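Local coordinates for protein probable methyltransferase (PDB 3KTY) that probably transfers a methyl group from S-adenosyl-L-methionine to RNA, this chain being the SpoU-type methyltransferase domain of a longer protein, at residues 10-16 with 119-125; 83-89 with 140-146. One frame throughout, in Å; residues are numbered along the deposited sequence.

Interactions 1 and 2 are two pairings within one parallel sheet, their centres about 9 Å apart. The strand order runs 11-16, 121-125, 84-89, 142-145, so 121-125 of interaction 1 and 84-89 of interaction 2 are direct neighbours. They are stitched together where Phe-86 N lies 2.6 Å from Ala-122 O, a probable hydrogen bond, and where Val-120 N sits 2.7 Å from Thr-83 OG1. Interaction 1 is the buried centre of the sheet, about 5 Å from the middle of the chain; interaction 2, about 10 Å out, is partly exposed. Helix 157-172 packs against both.

Interaction 1. Residues 10-16 with 119-125; sequences RVRFIMT and GVVAIVL
Arg-10 reaches across to Gly-119 just before the two strands pair. From CB, 3.9 Å from Gly-119 O, the chain runs past the same carbonyl at CG and bends at chi3 (62°), which turns the guanidinium back to it. NE then donates to Gly-119 O at 3.1 Å, with the oxygen almost exactly in the guanidinium plane. Gly-119 O thus lies at the NE/NH1 edge; NH1 adds only a weak bond to it and has its stronger one to Thr-116 O.

Beyond it, strands 11-16 and 121-125 run parallel, 19° apart. Bonds alternate from Val-121 N to Arg-10 O through to Thr-16 N, which meets Leu-125 O at 2.7 Å. Arg-12 leaves on the face of Ile-14, Ala-122 and Val-124; its CD presses on Val-120 CG1 at 3.4 Å as the two side chains cross obliquely. On that face Ile-14 sends CD1 back to Ala-122 CB, 4.0 Å away. On the other face Phe-13 and Ile-123 lie side by side, CD1 of the ring 4.0 Å from Ile-123 CB, while Phe-36 stacks edge-to-face with Phe-13 and Leu-161 and Leu-168 of helix 157-172 cover the pair. Helix 102-115 packs on the same face, against Val-11 and Val-121. These are central strands of the parallel sheet in the alpha-beta-alpha sandwich of the SpoU methyltransferases.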
ATOM      1  N   ARG A  10       2.892   7.189  18.954  1.00 39.08           N
ATOM      2  CA  ARG A  10       2.869   6.026  19.848  1.00 39.07           C
ATOM      3  C   ARG A  10       2.818   4.711  19.111  1.00 36.74           C
ATOM      4  O   ARG A  10       2.619   3.635  19.716  1.00 29.92           O
ATOM      5  CB  ARG A  10       1.690   6.143  20.811  1.00 41.87           C
ATOM      6  CG  ARG A  10       1.868   7.282  21.798  1.00 39.83           C
ATOM      7  CD  ARG A  10       0.539   7.567  22.431  1.00 46.75           C
ATOM      8  NE  ARG A  10       0.038   6.424  23.180  1.00 47.47           N
ATOM      9  CZ  ARG A  10      -1.161   6.394  23.744  1.00 54.23           C
ATOM     10  NH1 ARG A  10      -1.555   5.323  24.424  1.00 54.04           N
ATOM     11  NH2 ARG A  10      -1.960   7.453  23.632  1.00 58.06           N
ATOM     12  N   VAL A  11       3.015   4.805  17.794  1.00 28.38           N
ATOM     13  CA  VAL A  11       3.147   3.636  16.960  1.00 22.16           C
ATOM     14  C   VAL A  11       4.562   3.514  16.410  1.00 26.30           C
ATOM     15  O   VAL A  11       5.120   4.488  15.895  1.00 30.14           O
ATOM     16  CB  VAL A  11       2.103   3.663  15.765  1.00 34.96           C
ATOM     17  CG1 VAL A  11       2.378   2.533  14.811  1.00 26.58           C
ATOM     18  CG2 VAL A  11       0.634   3.583  16.306  1.00 35.92           C
ATOM     19  N   ARG A  12       5.109   2.307  16.444  1.00 25.56           N
ATOM     20  CA  ARG A  12       6.473   2.069  15.940  1.00 27.74           C
ATOM     21  C   ARG A  12       6.540   0.958  14.960  1.00 28.62           C
ATOM     22  O   ARG A  12       5.881  -0.063  15.160  1.00 36.83           O
ATOM     23  CB  ARG A  12       7.383   1.654  17.086  1.00 31.36           C
ATOM     24  CG  ARG A  12       7.819   2.831  17.820  1.00 49.08           C
ATOM     25  CD  ARG A  12       7.554   2.619  19.227  1.00 55.12           C
ATOM     26  NE  ARG A  12       8.800   2.333  19.862  1.00 54.34           N
ATOM     27  CZ  ARG A  12       9.346   3.089  20.796  1.00 48.82           C
ATOM     28  NH1 ARG A  12       8.755   4.190  21.232  1.00 50.41           N
ATOM     29  NH2 ARG A  12      10.490   2.721  21.276  1.00 39.59           N
ATOM     30  N   PHE A  13       7.387   1.115  13.939  1.00 34.89           N
ATOM     31  CA  PHE A  13       7.599   0.063  12.930  1.00 29.21           C
ATOM     32  C   PHE A  13       9.014  -0.470  12.994  1.00 31.49           C
ATOM     33  O   PHE A  13       9.986   0.253  12.800  1.00 31.51           O
ATOM     34  CB  PHE A  13       7.296   0.580  11.515  1.00 30.08           C
ATOM     35  CG  PHE A  13       5.904   1.143  11.367  1.00 31.01           C
ATOM     36  CD1 PHE A  13       4.898   0.395  10.795  1.00 29.94           C
ATOM     37  CD2 PHE A  13       5.601   2.395  11.858  1.00 32.30           C
ATOM     38  CE1 PHE A  13       3.607   0.897  10.682  1.00 27.89           C
ATOM     39  CE2 PHE A  13       4.335   2.909  11.742  1.00 34.86           C
ATOM     40  CZ  PHE A  13       3.338   2.164  11.163  1.00 31.80           C
ATOM     41  N   ILE A  14       9.100  -1.762  13.246  1.00 27.11           N
ATOM     42  CA  ILE A  14      10.347  -2.437  13.467  1.00 24.63           C
ATOM     43  C   ILE A  14      10.727  -3.396  12.351  1.00 29.17           C
ATOM     44  O   ILE A  14      10.061  -4.400  12.129  1.00 29.56           O
ATOM     45  CB  ILE A  14      10.326  -3.166  14.821  1.00 22.68           C
ATOM     46  CG1 ILE A  14       9.917  -2.154  15.891  1.00 18.10           C
ATOM     47  CG2 ILE A  14      11.736  -3.771  15.121  1.00 20.72           C
ATOM     48  CD1 ILE A  14       9.904  -2.703  17.306  1.00 24.63           C
HETATM   49  N   MSE A  15      11.818  -3.078  11.659  1.00 24.57           N
HETATM   50  CA  MSE A  15      12.341  -3.969  10.632  1.00 32.16           C
HETATM   51  C   MSE A  15      13.487  -4.824  11.153  1.00 36.74           C
HETATM   52  O   MSE A  15      14.513  -4.295  11.577  1.00 30.71           O
HETATM   53  CB  MSE A  15      12.879  -3.140   9.468  1.00 33.27           C
HETATM   54  CG  MSE A  15      11.830  -2.380   8.663  1.00 36.22           C
HETATM   55 SE   MSE A  15      12.792  -1.179   7.459  0.58 48.12          SE
HETATM   56  CE  MSE A  15      13.223  -2.430   5.976  1.00 33.80           C
ATOM     57  N   THR A  16      13.337  -6.137  11.114  1.00 40.70           N
ATOM     58  CA  THR A  16      14.443  -6.988  11.534  1.00 42.01           C
ATOM     59  C   THR A  16      15.374  -7.492  10.406  1.00 45.69           C
ATOM     60  O   THR A  16      14.939  -7.966   9.353  1.00 45.58           O
ATOM     61  CB  THR A  16      13.963  -8.195  12.347  1.00 49.49           C
ATOM     62  OG1 THR A  16      13.270  -9.095  11.480  1.00 53.65           O
ATOM     63  CG2 THR A  16      13.067  -7.757  13.499  1.00 42.19           C
ATOM     64  N   GLY A 119       0.460   3.444  26.413  1.00 55.09           N
ATOM     65  CA  GLY A 119       0.664   2.251  25.615  1.00 45.14           C
ATOM     66  C   GLY A 119       1.442   2.571  24.345  1.00 40.53           C
ATOM     67  O   GLY A 119       1.440   3.687  23.854  1.00 35.74           O
ATOM     68  N   VAL A 120       2.155   1.583  23.838  1.00 36.36           N
ATOM     69  CA  VAL A 120       2.948   1.771  22.661  1.00 27.62           C
ATOM     70  C   VAL A 120       2.704   0.577  21.803  1.00 26.52           C
ATOM     71  O   VAL A 120       2.714  -0.564  22.276  1.00 34.37           O
ATOM     72  CB  VAL A 120       4.447   1.816  22.968  1.00 36.06           C
ATOM     73  CG1 VAL A 120       5.227   1.898  21.655  1.00 35.98           C
ATOM     74  CG2 VAL A 120       4.730   3.004  23.814  1.00 30.30           C
ATOM     75  N   VAL A 121       2.478   0.836  20.525  1.00 31.08           N
ATOM     76  CA  VAL A 121       2.157  -0.243  19.621  1.00 34.11           C
ATOM     77  C   VAL A 121       3.284  -0.395  18.649  1.00 27.94           C
ATOM     78  O   VAL A 121       3.818   0.591  18.134  1.00 28.87           O
ATOM     79  CB  VAL A 121       0.811   0.013  18.849  1.00 37.02           C
ATOM     80  CG1 VAL A 121       0.644  -0.987  17.713  1.00 33.12           C
ATOM     81  CG2 VAL A 121      -0.343  -0.098  19.792  1.00 31.09           C
ATOM     82  N   ALA A 122       3.645  -1.637  18.384  1.00 24.80           N
ATOM     83  CA  ALA A 122       4.636  -1.873  17.361  1.00 27.41           C
ATOM     84  C   ALA A 122       4.166  -2.894  16.376  1.00 30.66           C
ATOM     85  O   ALA A 122       3.506  -3.896  16.727  1.00 25.13           O
ATOM     86  CB  ALA A 122       6.015  -2.292  17.968  1.00 18.52           C
ATOM     87  N   ILE A 123       4.530  -2.614  15.129  1.00 35.45           N
ATOM     88  CA  ILE A 123       4.461  -3.570  14.045  1.00 27.79           C
ATOM     89  C   ILE A 123       5.848  -4.068  13.745  1.00 25.52           C
ATOM     90  O   ILE A 123       6.742  -3.275  13.501  1.00 29.71           O
ATOM     91  CB  ILE A 123       3.951  -2.894  12.783  1.00 36.70           C
ATOM     92  CG1 ILE A 123       2.617  -2.221  13.090  1.00 38.49           C
ATOM     93  CG2 ILE A 123       3.719  -3.956  11.679  1.00 41.11           C
ATOM     94  CD1 ILE A 123       1.570  -3.207  13.528  1.00 33.17           C
ATOM     95  N   VAL A 124       6.012  -5.381  13.742  1.00 26.44           N
ATOM     96  CA  VAL A 124       7.306  -6.027  13.538  1.00 27.57           C
ATOM     97  C   VAL A 124       7.419  -6.825  12.240  1.00 33.89           C
ATOM     98  O   VAL A 124       6.720  -7.822  12.052  1.00 34.05           O
ATOM     99  CB  VAL A 124       7.591  -7.008  14.717  1.00 33.88           C
ATOM    100  CG1 VAL A 124       9.005  -7.640  14.604  1.00 29.13           C
ATOM    101  CG2 VAL A 124       7.418  -6.303  16.065  1.00 22.35           C
ATOM    102  N   LEU A 125       8.325  -6.414  11.363  1.00 37.54           N
ATOM    103  CA  LEU A 125       8.551  -7.098  10.077  1.00 42.88           C
ATOM    104  C   LEU A 125       9.912  -7.751   9.910  1.00 38.98           C
ATOM    105  O   LEU A 125      10.942  -7.152  10.233  1.00 38.26           O
ATOM    106  CB  LEU A 125       8.490  -6.095   8.953  1.00 43.96           C
ATOM    107  CG  LEU A 125       7.225  -5.288   8.811  1.00 57.51           C
ATOM    108  CD1 LEU A 125       7.358  -4.025   9.655  1.00 55.77           C
ATOM    109  CD2 LEU A 125       7.017  -4.971   7.306  1.00 39.68           C
TER

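Interaction 2. Residues 83-89 with 140-146; sequences TLAFALT and CHRICHI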
ATOM      1  N   THR A  83       4.073  -1.927  24.511  1.00 38.95           N
ATOM      2  CA  THR A  83       3.013  -2.621  25.244  1.00 32.79           C
ATOM      3  C   THR A  83       2.142  -3.561  24.413  1.00 35.43           C
ATOM      4  O   THR A  83       1.526  -4.465  24.958  1.00 42.21           O
ATOM      5  CB  THR A  83       2.135  -1.650  26.073  1.00 41.21           C
ATOM      6  OG1 THR A  83       1.547  -0.663  25.219  1.00 46.21           O
ATOM      7  CG2 THR A  83       2.956  -0.963  27.132  1.00 39.38           C
ATOM      8  N   LEU A  84       2.109  -3.357  23.099  1.00 38.56           N
ATOM      9  CA  LEU A  84       1.349  -4.221  22.187  1.00 37.81           C
ATOM     10  C   LEU A  84       2.097  -4.333  20.849  1.00 37.06           C
ATOM     11  O   LEU A  84       2.247  -3.354  20.116  1.00 37.24           O
ATOM     12  CB  LEU A  84      -0.073  -3.681  21.965  1.00 38.50           C
ATOM     13  CG  LEU A  84      -0.883  -4.485  20.940  1.00 44.60           C
ATOM     14  CD1 LEU A  84      -1.023  -5.946  21.364  1.00 34.12           C
ATOM     15  CD2 LEU A  84      -2.281  -3.850  20.628  1.00 49.38           C
ATOM     16  N   ALA A  85       2.595  -5.524  20.555  1.00 27.61           N
ATOM     17  CA  ALA A  85       3.453  -5.684  19.417  1.00 31.36           C
ATOM     18  C   ALA A  85       2.900  -6.722  18.503  1.00 36.25           C
ATOM     19  O   ALA A  85       2.639  -7.836  18.931  1.00 43.16           O
ATOM     20  CB  ALA A  85       4.858  -6.055  19.832  1.00 20.99           C
ATOM     21  N   PHE A  86       2.729  -6.355  17.239  1.00 32.94           N
ATOM     22  CA  PHE A  86       2.302  -7.341  16.238  1.00 40.89           C
ATOM     23  C   PHE A  86       3.446  -7.880  15.406  1.00 35.72           C
ATOM     24  O   PHE A  86       4.225  -7.112  14.826  1.00 38.60           O
ATOM     25  CB  PHE A  86       1.245  -6.751  15.305  1.00 31.29           C
ATOM     26  CG  PHE A  86      -0.018  -6.425  15.985  1.00 35.71           C
ATOM     27  CD1 PHE A  86      -1.010  -7.392  16.109  1.00 36.01           C
ATOM     28  CD2 PHE A  86      -0.229  -5.157  16.517  1.00 34.40           C
ATOM     29  CE1 PHE A  86      -2.219  -7.086  16.730  1.00 40.14           C
ATOM     30  CE2 PHE A  86      -1.436  -4.830  17.149  1.00 31.57           C
ATOM     31  CZ  PHE A  86      -2.425  -5.798  17.258  1.00 38.30           C
ATOM     32  N   ALA A  87       3.552  -9.197  15.356  1.00 32.62           N
ATOM     33  CA  ALA A  87       4.435  -9.826  14.385  1.00 33.40           C
ATOM     34  C   ALA A  87       3.727  -9.883  13.014  1.00 41.13           C
ATOM     35  O   ALA A  87       2.770 -10.632  12.830  1.00 42.90           O
ATOM     36  CB  ALA A  87       4.784 -11.205  14.829  1.00 23.94           C
ATOM     37  N   LEU A  88       4.223  -9.124  12.047  1.00 44.81           N
ATOM     38  CA  LEU A  88       3.673  -9.147  10.690  1.00 45.07           C
ATOM     39  C   LEU A  88       4.264 -10.243   9.778  1.00 44.57           C
ATOM     40  O   LEU A  88       5.475 -10.314   9.544  1.00 45.77           O
ATOM     41  CB  LEU A  88       3.871  -7.777  10.046  1.00 49.91           C
ATOM     42  CG  LEU A  88       2.969  -7.512   8.844  1.00 51.37           C
ATOM     43  CD1 LEU A  88       1.675  -8.264   9.016  1.00 54.10           C
ATOM     44  CD2 LEU A  88       2.703  -6.041   8.701  1.00 42.80           C
ATOM     45  N   THR A  89       3.407 -11.088   9.237  1.00 55.55           N
ATOM     46  CA  THR A  89       3.888 -12.176   8.389  1.00 66.71           C
ATOM     47  C   THR A  89       3.168 -12.332   7.036  1.00 79.63           C
ATOM     48  O   THR A  89       2.140 -11.677   6.748  1.00 78.13           O
ATOM     49  CB  THR A  89       3.754 -13.494   9.124  1.00 66.94           C
ATOM     50  OG1 THR A  89       2.378 -13.885   9.119  1.00 69.92           O
ATOM     51  CG2 THR A  89       4.233 -13.357  10.569  1.00 61.41           C
ATOM     52  N   CYS A 140       6.504 -11.361  20.434  1.00 45.58           N
ATOM     53  CA  CYS A 140       5.409 -10.403  20.170  1.00 47.74           C
ATOM     54  C   CYS A 140       4.102 -10.817  20.832  1.00 47.23           C
ATOM     55  O   CYS A 140       3.923 -11.972  21.202  1.00 51.21           O
ATOM     56  CB  CYS A 140       5.189 -10.229  18.671  1.00 41.20           C
ATOM     57  SG  CYS A 140       6.645  -9.676  17.802  1.00 48.79           S
ATOM     58  N   HIS A 141       3.183  -9.880  20.994  1.00 46.84           N
ATOM     59  CA  HIS A 141       1.920 -10.224  21.642  1.00 50.94           C
ATOM     60  C   HIS A 141       1.029 -11.001  20.702  1.00 53.35           C
ATOM     61  O   HIS A 141       0.396 -11.976  21.102  1.00 58.01           O
ATOM     62  CB  HIS A 141       1.218  -8.984  22.172  1.00 48.54           C
ATOM     63  CG  HIS A 141       2.034  -8.234  23.177  1.00 58.45           C
ATOM     64  ND1 HIS A 141       2.941  -7.256  22.820  1.00 58.71           N
ATOM     65  CD2 HIS A 141       2.101  -8.336  24.527  1.00 60.71           C
ATOM     66  CE1 HIS A 141       3.525  -6.782  23.906  1.00 60.05           C
ATOM     67  NE2 HIS A 141       3.028  -7.416  24.956  1.00 66.41           N
ATOM     68  N   ARG A 142       1.022 -10.595  19.437  1.00 50.87           N
ATOM     69  CA  ARG A 142       0.165 -11.220  18.440  1.00 52.61           C
ATOM     70  C   ARG A 142       0.869 -11.410  17.121  1.00 49.47           C
ATOM     71  O   ARG A 142       1.867 -10.713  16.825  1.00 39.34           O
ATOM     72  CB  ARG A 142      -1.051 -10.353  18.184  1.00 54.36           C
ATOM     73  CG  ARG A 142      -1.906 -10.144  19.394  1.00 60.02           C
ATOM     74  CD  ARG A 142      -2.838 -11.311  19.579  1.00 61.49           C
ATOM     75  NE  ARG A 142      -4.079 -10.800  20.113  1.00 70.85           N
ATOM     76  CZ  ARG A 142      -5.250 -10.833  19.487  1.00 66.48           C
ATOM     77  NH1 ARG A 142      -6.304 -10.319  20.093  1.00 68.59           N
ATOM     78  NH2 ARG A 142      -5.379 -11.388  18.286  1.00 65.77           N
ATOM     79  N   ILE A 143       0.336 -12.357  16.345  1.00 45.32           N
ATOM     80  CA  ILE A 143       0.697 -12.538  14.950  1.00 48.50           C
ATOM     81  C   ILE A 143      -0.407 -11.908  14.145  1.00 56.22           C
ATOM     82  O   ILE A 143      -1.593 -12.078  14.450  1.00 68.01           O
ATOM     83  CB  ILE A 143       0.676 -14.004  14.539  1.00 53.51           C
ATOM     84  CG1 ILE A 143       0.194 -14.900  15.691  1.00 58.93           C
ATOM     85  CG2 ILE A 143       2.001 -14.415  13.966  1.00 58.77           C
ATOM     86  CD1 ILE A 143       1.315 -15.498  16.586  1.00 69.46           C
ATOM     87  N   CYS A 144      -0.046 -11.181  13.106  1.00 53.94           N
ATOM     88  CA  CYS A 144      -1.061 -10.810  12.143  1.00 56.69           C
ATOM     89  C   CYS A 144      -0.515 -11.044  10.736  1.00 54.57           C
ATOM     90  O   CYS A 144       0.674 -11.271  10.566  1.00 54.26           O
ATOM     91  CB  CYS A 144      -1.596  -9.393  12.386  1.00 44.78           C
ATOM     92  SG  CYS A 144      -0.515  -8.122  11.883  1.00 74.40           S
ATOM     93  N   HIS A 145      -1.390 -11.063   9.744  1.00 47.84           N
ATOM     94  CA  HIS A 145      -0.947 -11.332   8.383  1.00 55.26           C
ATOM     95  C   HIS A 145      -1.656 -10.446   7.375  1.00 50.76           C
ATOM     96  O   HIS A 145      -2.721  -9.876   7.647  1.00 44.31           O
ATOM     97  CB  HIS A 145      -1.088 -12.818   8.013  1.00 56.53           C
ATOM     98  CG  HIS A 145      -2.453 -13.202   7.555  1.00 71.51           C
ATOM     99  ND1 HIS A 145      -2.679 -13.841   6.352  1.00 81.39           N
ATOM    100  CD2 HIS A 145      -3.670 -13.034   8.125  1.00 79.68           C
ATOM    101  CE1 HIS A 145      -3.975 -14.066   6.210  1.00 81.82           C
ATOM    102  NE2 HIS A 145      -4.599 -13.584   7.270  1.00 84.38           N
ATOM    103  N   ILE A 146      -1.032 -10.302   6.220  1.00 47.90           N
ATOM    104  CA  ILE A 146      -1.643  -9.560   5.133  1.00 42.72           C
ATOM    105  C   ILE A 146      -2.045 -10.635   4.151  1.00 44.44           C
ATOM    106  O   ILE A 146      -1.177 -11.299   3.576  1.00 44.38           O
ATOM    107  CB  ILE A 146      -0.646  -8.585   4.517  1.00 47.12           C
ATOM    108  CG1 ILE A 146      -0.152  -7.605   5.590  1.00 42.95           C
ATOM    109  CG2 ILE A 146      -1.258  -7.849   3.359  1.00 50.16           C
ATOM    110  CD1 ILE A 146       0.461  -6.348   5.043  1.00 41.25           C
TER
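His-141 and Ala-85 grip each other where strand 142-145 begins to pair. Ala-85 N donates to His-141 ND1 at 2.9 Å; ND1 is the acceptor, because its partner is a backbone N-H, and the bond is bent, with the donor 26° out of the imidazole plane. In return Ala-85 O takes two donors, His-141 N at 3.0 Å and Arg-142 N at 3.2 Å, both in its carbonyl plane. Thr-83 O sits over one face of the same ring, 3.2 Å from CE1, without a hydrogen bond; the hydroxyl of Thr-83 is engaged elsewhere, with His-112 NE2.

Further on the parallel pairing continues, though the strands splay by 40°. Ala-87 N donates to Arg-142 O at 2.7 Å, and Ala-87 O receives Cys-144 N. Cys-144 O accepts Thr-89 N at 3.0 Å and, weakly, Thr-89 OG1, which stands between its own backbone N and carbonyl carbon (chi1 76°) and is thereby brought to that oxygen. The last link, Ile-146 N to Thr-89 O, is weak.

On the face of Phe-86, Leu-88 and Arg-142, Cys-144 SG packs 3.6 Å from Leu-88 CD1 and lies obliquely to the Phe-86 ring, a sulfur-aromatic contact. Phe-86 also runs alongside Arg-142, its CD1 against CB. Helix 102-115 covers this face through Ala-105, and Ile-146 alone packs on Trp-166 of the second subunit. Strands 84-89 and 142-145 are adjacent parallel strands near the edge of the SPOUT-fold sheet, with 100-101 beyond.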